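Local coordinates for protein alpha-pyrone synthesis polyketide synthase-like Pks18 (Mycobacterium tuberculosis, PDB 1TED) that probably extends medium- and long-chain aliphatic acyl-CoA substrates with malonyl-CoA to make tri- and tetraketide alpha-pyrones, working as a homodimeric type III polyketide synthase, at residues L138-S143 against P149-A154; P291-M296 against L302-I307. All coordinates share one frame; numbering follows the deposited sequence.

Contact 1: L138-S143 against P149-A154. With MYR (myristic acid), chain E.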
loop_
_atom_site.group_PDB
_atom_site.type_symbol
_atom_site.label_atom_id
_atom_site.label_comp_id
_atom_site.label_asym_id
_atom_site.label_seq_id
_atom_site.Cartn_x
_atom_site.Cartn_y
_atom_site.Cartn_z
ATOM N N LEU A 138 6.502 10.406 -0.764
ATOM C CA LEU A 138 5.096 10.723 -0.901
ATOM C C LEU A 138 4.324 9.455 -0.576
ATOM O O LEU A 138 4.443 8.458 -1.295
ATOM C CB LEU A 138 4.787 11.151 -2.335
ATOM C CG LEU A 138 3.323 11.058 -2.771
ATOM C CD1 LEU A 138 2.455 11.904 -1.873
ATOM C CD2 LEU A 138 3.196 11.529 -4.199
ATOM N N VAL A 139 3.555 9.476 0.511
ATOM C CA VAL A 139 2.763 8.302 0.875
ATOM C C VAL A 139 1.300 8.602 0.606
ATOM O O VAL A 139 0.739 9.595 1.091
ATOM C CB VAL A 139 2.946 7.908 2.361
ATOM C CG1 VAL A 139 2.169 6.628 2.662
ATOM C CG2 VAL A 139 4.414 7.706 2.665
ATOM N N LEU A 140 0.678 7.739 -0.178
ATOM C CA LEU A 140 -0.720 7.924 -0.530
ATOM C C LEU A 140 -1.551 6.761 0.006
ATOM O O LEU A 140 -1.270 5.600 -0.290
ATOM C CB LEU A 140 -0.842 8.018 -2.052
ATOM C CG LEU A 140 -2.151 8.454 -2.713
ATOM C CD1 LEU A 140 -3.191 7.353 -2.584
ATOM C CD2 LEU A 140 -2.622 9.771 -2.097
ATOM N N ALA A 141 -2.567 7.081 0.805
ATOM C CA ALA A 141 -3.439 6.058 1.359
ATOM C C ALA A 141 -4.886 6.240 0.908
ATOM O O ALA A 141 -5.383 7.372 0.806
ATOM C CB ALA A 141 -3.365 6.072 2.876
ATOM N N THR A 142 -5.549 5.112 0.646
ATOM C CA THR A 142 -6.949 5.098 0.227
ATOM C C THR A 142 -7.483 3.683 0.329
ATOM O O THR A 142 -6.718 2.719 0.315
ATOM C CB THR A 142 -7.133 5.506 -1.258
ATOM O OG1 THR A 142 -6.289 6.621 -1.561
ATOM C CG2 THR A 142 -8.590 5.881 -1.530
ATOM N N SER A 143 -8.804 3.566 0.409
ATOM C CA SER A 143 -9.471 2.273 0.448
ATOM C C SER A 143 -10.709 2.369 -0.438
ATOM O O SER A 143 -11.549 1.477 -0.446
ATOM C CB SER A 143 -9.862 1.913 1.884
ATOM O OG SER A 143 -8.709 1.590 2.647
ATOM N N PRO A 149 -1.733 4.496 -13.326
ATOM C CA PRO A 149 -0.997 5.576 -12.664
ATOM C C PRO A 149 -2.072 6.208 -11.769
ATOM O O PRO A 149 -3.110 6.651 -12.265
ATOM C CB PRO A 149 -0.587 6.479 -13.824
ATOM C CG PRO A 149 -0.406 5.513 -14.948
ATOM C CD PRO A 149 -1.599 4.592 -14.793
ATOM N N GLY A 150 -1.841 6.201 -10.460
ATOM C CA GLY A 150 -2.822 6.736 -9.537
ATOM C C GLY A 150 -2.724 8.202 -9.175
ATOM O O GLY A 150 -2.117 9.020 -9.878
ATOM N N VAL A 151 -3.342 8.532 -8.052
ATOM C CA VAL A 151 -3.357 9.890 -7.549
ATOM C C VAL A 151 -1.961 10.349 -7.153
ATOM O O VAL A 151 -1.638 11.526 -7.299
ATOM C CB VAL A 151 -4.324 9.989 -6.357
ATOM C CG1 VAL A 151 -4.307 11.376 -5.761
ATOM C CG2 VAL A 151 -5.722 9.633 -6.831
ATOM N N ASP A 152 -1.125 9.424 -6.680
ATOM C CA ASP A 152 0.246 9.769 -6.283
ATOM C C ASP A 152 1.070 10.328 -7.453
ATOM O O ASP A 152 1.752 11.349 -7.310
ATOM C CB ASP A 152 0.959 8.559 -5.657
ATOM C CG ASP A 152 1.210 7.431 -6.648
ATOM O OD1 ASP A 152 0.256 6.971 -7.318
ATOM O OD2 ASP A 152 2.377 6.990 -6.741
ATOM N N VAL A 153 1.004 9.671 -8.606
ATOM C CA VAL A 153 1.741 10.149 -9.771
ATOM C C VAL A 153 1.312 11.580 -10.150
ATOM O O VAL A 153 2.158 12.440 -10.404
ATOM C CB VAL A 153 1.537 9.214 -10.990
ATOM C CG1 VAL A 153 2.111 9.843 -12.232
ATOM C CG2 VAL A 153 2.212 7.874 -10.734
ATOM N N ALA A 154 0.006 11.832 -10.172
ATOM C CA ALA A 154 -0.523 13.152 -10.520
ATOM C C ALA A 154 -0.092 14.258 -9.551
ATOM O O ALA A 154 0.068 15.405 -9.956
ATOM C CB ALA A 154 -2.056 13.099 -10.613
HETATM C C1 MYR E . -25.510 8.592 0.303
HETATM O O1 MYR E . -25.797 9.775 0.475
HETATM O O2 MYR E . -26.284 7.720 0.702
HETATM C C2 MYR E . -24.209 8.205 -0.402
HETATM C C3 MYR E . -23.241 7.528 0.571
HETATM C C4 MYR E . -21.925 7.167 -0.123
HETATM C C5 MYR E . -20.967 6.448 0.829
HETATM C C6 MYR E . -21.499 5.082 1.274
HETATM C C7 MYR E . -21.525 4.055 0.137
HETATM C C8 MYR E . -20.120 3.661 -0.323
HETATM C C9 MYR E . -19.334 2.965 0.790
HETATM C C10 MYR E . -17.891 2.709 0.357
HETATM C C11 MYR E . -17.086 2.071 1.491
HETATM C C12 MYR E . -15.627 1.862 1.081
HETATM C C13 MYR E . -14.819 1.295 2.250
HETATM C C14 MYR E . -13.348 1.117 1.870
#

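Contact 2: P291-M296 against L302-I307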
loop_
_atom_site.group_PDB
_atom_site.type_symbol
_atom_site.label_atom_id
_atom_site.label_comp_id
_atom_site.label_asym_id
_atom_site.label_seq_id
_atom_site.Cartn_x
_atom_site.Cartn_y
_atom_site.Cartn_z
ATOM N N PRO A 291 -6.598 -1.569 27.133
ATOM C CA PRO A 291 -5.316 -2.260 27.313
ATOM C C PRO A 291 -4.155 -1.777 26.433
ATOM O O PRO A 291 -3.030 -1.630 26.917
ATOM C CB PRO A 291 -5.680 -3.731 27.094
ATOM C CG PRO A 291 -6.883 -3.670 26.218
ATOM C CD PRO A 291 -7.664 -2.513 26.761
ATOM N N VAL A 292 -4.420 -1.510 25.156
ATOM C CA VAL A 292 -3.365 -1.031 24.266
ATOM C C VAL A 292 -2.923 0.393 24.634
ATOM O O VAL A 292 -1.725 0.674 24.741
ATOM C CB VAL A 292 -3.821 -1.014 22.800
ATOM C CG1 VAL A 292 -2.618 -0.880 21.900
ATOM C CG2 VAL A 292 -4.591 -2.270 22.486
ATOM N N VAL A 293 -3.891 1.288 24.825
ATOM C CA VAL A 293 -3.576 2.668 25.176
ATOM C C VAL A 293 -2.838 2.752 26.504
ATOM O O VAL A 293 -1.911 3.545 26.660
ATOM C CB VAL A 293 -4.853 3.530 25.244
ATOM C CG1 VAL A 293 -4.558 4.861 25.917
ATOM C CG2 VAL A 293 -5.387 3.757 23.835
ATOM N N THR A 294 -3.247 1.927 27.460
ATOM C CA THR A 294 -2.617 1.913 28.775
ATOM C C THR A 294 -1.178 1.399 28.723
ATOM O O THR A 294 -0.286 1.944 29.378
ATOM C CB THR A 294 -3.411 1.034 29.762
ATOM O OG1 THR A 294 -4.707 1.605 29.972
ATOM C CG2 THR A 294 -2.671 0.934 31.105
ATOM N N GLU A 295 -0.956 0.345 27.948
ATOM C CA GLU A 295 0.379 -0.221 27.838
ATOM C C GLU A 295 1.338 0.756 27.160
ATOM O O GLU A 295 2.470 0.932 27.619
ATOM C CB GLU A 295 0.337 -1.542 27.065
ATOM C CG GLU A 295 1.519 -2.439 27.367
ATOM C CD GLU A 295 1.517 -2.950 28.805
ATOM O OE1 GLU A 295 1.270 -2.151 29.733
ATOM O OE2 GLU A 295 1.773 -4.155 29.016
ATOM N N MET A 296 0.875 1.393 26.082
ATOM C CA MET A 296 1.677 2.361 25.325
ATOM C C MET A 296 2.020 3.598 26.149
ATOM O O MET A 296 3.154 4.075 26.119
ATOM C CB MET A 296 0.932 2.770 24.041
ATOM C CG MET A 296 1.580 3.899 23.231
ATOM S SD MET A 296 1.355 5.533 23.958
ATOM C CE MET A 296 -0.319 5.905 23.465
ATOM N N LEU A 302 3.304 7.501 31.277
ATOM C CA LEU A 302 2.016 8.159 31.409
ATOM C C LEU A 302 0.872 7.189 31.666
ATOM O O LEU A 302 0.999 5.978 31.459
ATOM C CB LEU A 302 1.720 8.950 30.135
ATOM C CG LEU A 302 2.716 10.045 29.750
ATOM C CD1 LEU A 302 2.574 10.387 28.263
ATOM C CD2 LEU A 302 2.477 11.268 30.621
ATOM N N GLN A 303 -0.243 7.749 32.126
ATOM C CA GLN A 303 -1.470 7.007 32.406
ATOM C C GLN A 303 -2.514 7.735 31.577
ATOM O O GLN A 303 -2.248 8.818 31.066
ATOM C CB GLN A 303 -1.906 7.141 33.860
ATOM C CG GLN A 303 -0.865 6.941 34.925
ATOM C CD GLN A 303 -1.394 7.423 36.261
ATOM O OE1 GLN A 303 -2.550 7.167 36.600
ATOM N NE2 GLN A 303 -0.563 8.128 37.022
ATOM N N ILE A 304 -3.708 7.164 31.493
ATOM C CA ILE A 304 -4.796 7.767 30.734
ATOM C C ILE A 304 -5.228 9.144 31.267
ATOM O O ILE A 304 -5.588 10.027 30.490
ATOM C CB ILE A 304 -6.013 6.806 30.687
ATOM C CG1 ILE A 304 -5.617 5.518 29.954
ATOM C CG2 ILE A 304 -7.182 7.462 29.983
ATOM C CD1 ILE A 304 -6.736 4.481 29.845
ATOM N N SER A 305 -5.168 9.333 32.583
ATOM C CA SER A 305 -5.562 10.601 33.209
ATOM C C SER A 305 -4.635 11.784 32.920
ATOM O O SER A 305 -5.000 12.932 33.163
ATOM C CB SER A 305 -5.673 10.421 34.727
ATOM O OG SER A 305 -4.422 10.060 35.290
ATOM N N ASP A 306 -3.434 11.510 32.419
ATOM C CA ASP A 306 -2.482 12.573 32.098
ATOM C C ASP A 306 -2.780 13.254 30.767
ATOM O O ASP A 306 -2.357 14.385 30.535
ATOM C CB ASP A 306 -1.058 12.020 31.986
ATOM C CG ASP A 306 -0.506 11.533 33.293
ATOM O OD1 ASP A 306 -0.646 12.251 34.308
ATOM O OD2 ASP A 306 0.092 10.438 33.296
ATOM N N ILE A 307 -3.507 12.565 29.898
ATOM C CA ILE A 307 -3.780 13.067 28.555
ATOM C C ILE A 307 -4.756 14.224 28.307
ATOM O O ILE A 307 -5.888 14.208 28.775
ATOM C CB ILE A 307 -4.204 11.877 27.636
ATOM C CG1 ILE A 307 -3.122 10.786 27.663
ATOM C CG2 ILE A 307 -4.464 12.363 26.224
ATOM C CD1 ILE A 307 -1.710 11.276 27.272
HETATM O O HOH W 1 -0.108 3.673 31.417
#

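Contact 1: L138-S143 against P149-A154
A buried aspartate, Asp-152, supplies most of the helical side of this strand-to-helix contact, and it does so with its methylene rather than its charge. Its CB rests against two leucines of strand 135-142: it lies 4.1 Å from CB of Leu-140 and 4.0 Å from CD2 of Leu-138. The same CD2 also comes to 3.4 Å from the backbone O of Asp-152, and the two side chains cross at about a right angle. Leu-138 and Leu-140, two apart on the strand, both start toward the helix, and Leu-140 extends the apolar patch by setting CD2 4.3 Å from CG1 of Val-151. While CB of Asp-152 stays against the leucines, its carboxylate makes a salt bridge through OD2 to Arg-167 of strand 166-171, which probably keeps it charged despite its burial. Just beyond the strand's end, Ser-143 meets the myristic acid, its CB 3.6 Å from C14. The pair belongs to the beta-alpha-beta unit of strand 135-142, helix 151-159 and strand 166-171; Val-151 also packs on Phe-109, Ala-113 and Ala-117 of helix 102-125, while Val-139 faces helix 177-191 on the other side of the sheet.

Contact 2: P291-M296 against L302-I307
Helix 281-299 of the C-terminal thiolase-like half is followed by a loop that doubles back along it before strand 310-312, and this contact is where the returning chain meets the helix. Ile-304 makes the side-chain contacts from the loop. Its CG1 lies anti to the carbonyl carbon (chi1 -63°), and the chain runs on extended through chi2 of 180°, which carries CD1 across to the helix although the side chain does not set out straight at it. There CD1 stands in van der Waals contact 3.5 Å from OG1 of Thr-294, the two side chains crossing at about a right angle, while CG1 of Ile-304 packs 4.2 Å from CG1 of Val-293. The polar need of Thr-294 OG1 is met within the helix, by its hydrogen bond with the carbonyl of Ala-290 one turn back.

No direct hydrogen bond joins the two segments. A water bridges them instead, donating to Thr-294 O at 2.7 Å and to Leu-302 O at 2.6 Å, so that one molecule gives a hydrogen to a backbone carbonyl on each side. The loop also braces itself: Gln-303 N gives its hydrogen to OD2 of Asp-306 at 3.0 Å, on the anti side of the carboxylate and 26° out of its plane. Together with the backbone bond from Asp-306 N to Gln-303 O, this ties the residue just before the short 3-10 turn 304-306 to the turn's last residue.

Ile-304, Leu-302 and Ile-307 all lean on Leu-297 of the same helix. Beneath, Val-293 packs on Phe-375 of strand 370-378, Ile-307 on Val-373 of that strand, and Met-296 reaches Phe-253 of strand 247-256 and Leu-387 of strand 382-390.

In the fold
Contact 1 and contact 2 lie on opposite sides of the chain's centre, their own centres 34 Å apart and their nearest atoms about 20 Å apart, so neither touches the other. They follow one another along the chain, contact 1 in the N-terminal and contact 2 in the C-terminal chalcone synthase-like domain, yet both pack against the same nine-stranded mixed sheet: one includes strand 135-142, the other is laid over strands 370-378, 382-390 and 247-256. Neither includes the probable nucleophile Cys-175 or His-221, which probably binds substrate. The myristic acid is met by the end of segment 138-143 alone, beyond the strand-helix packing of contact 1.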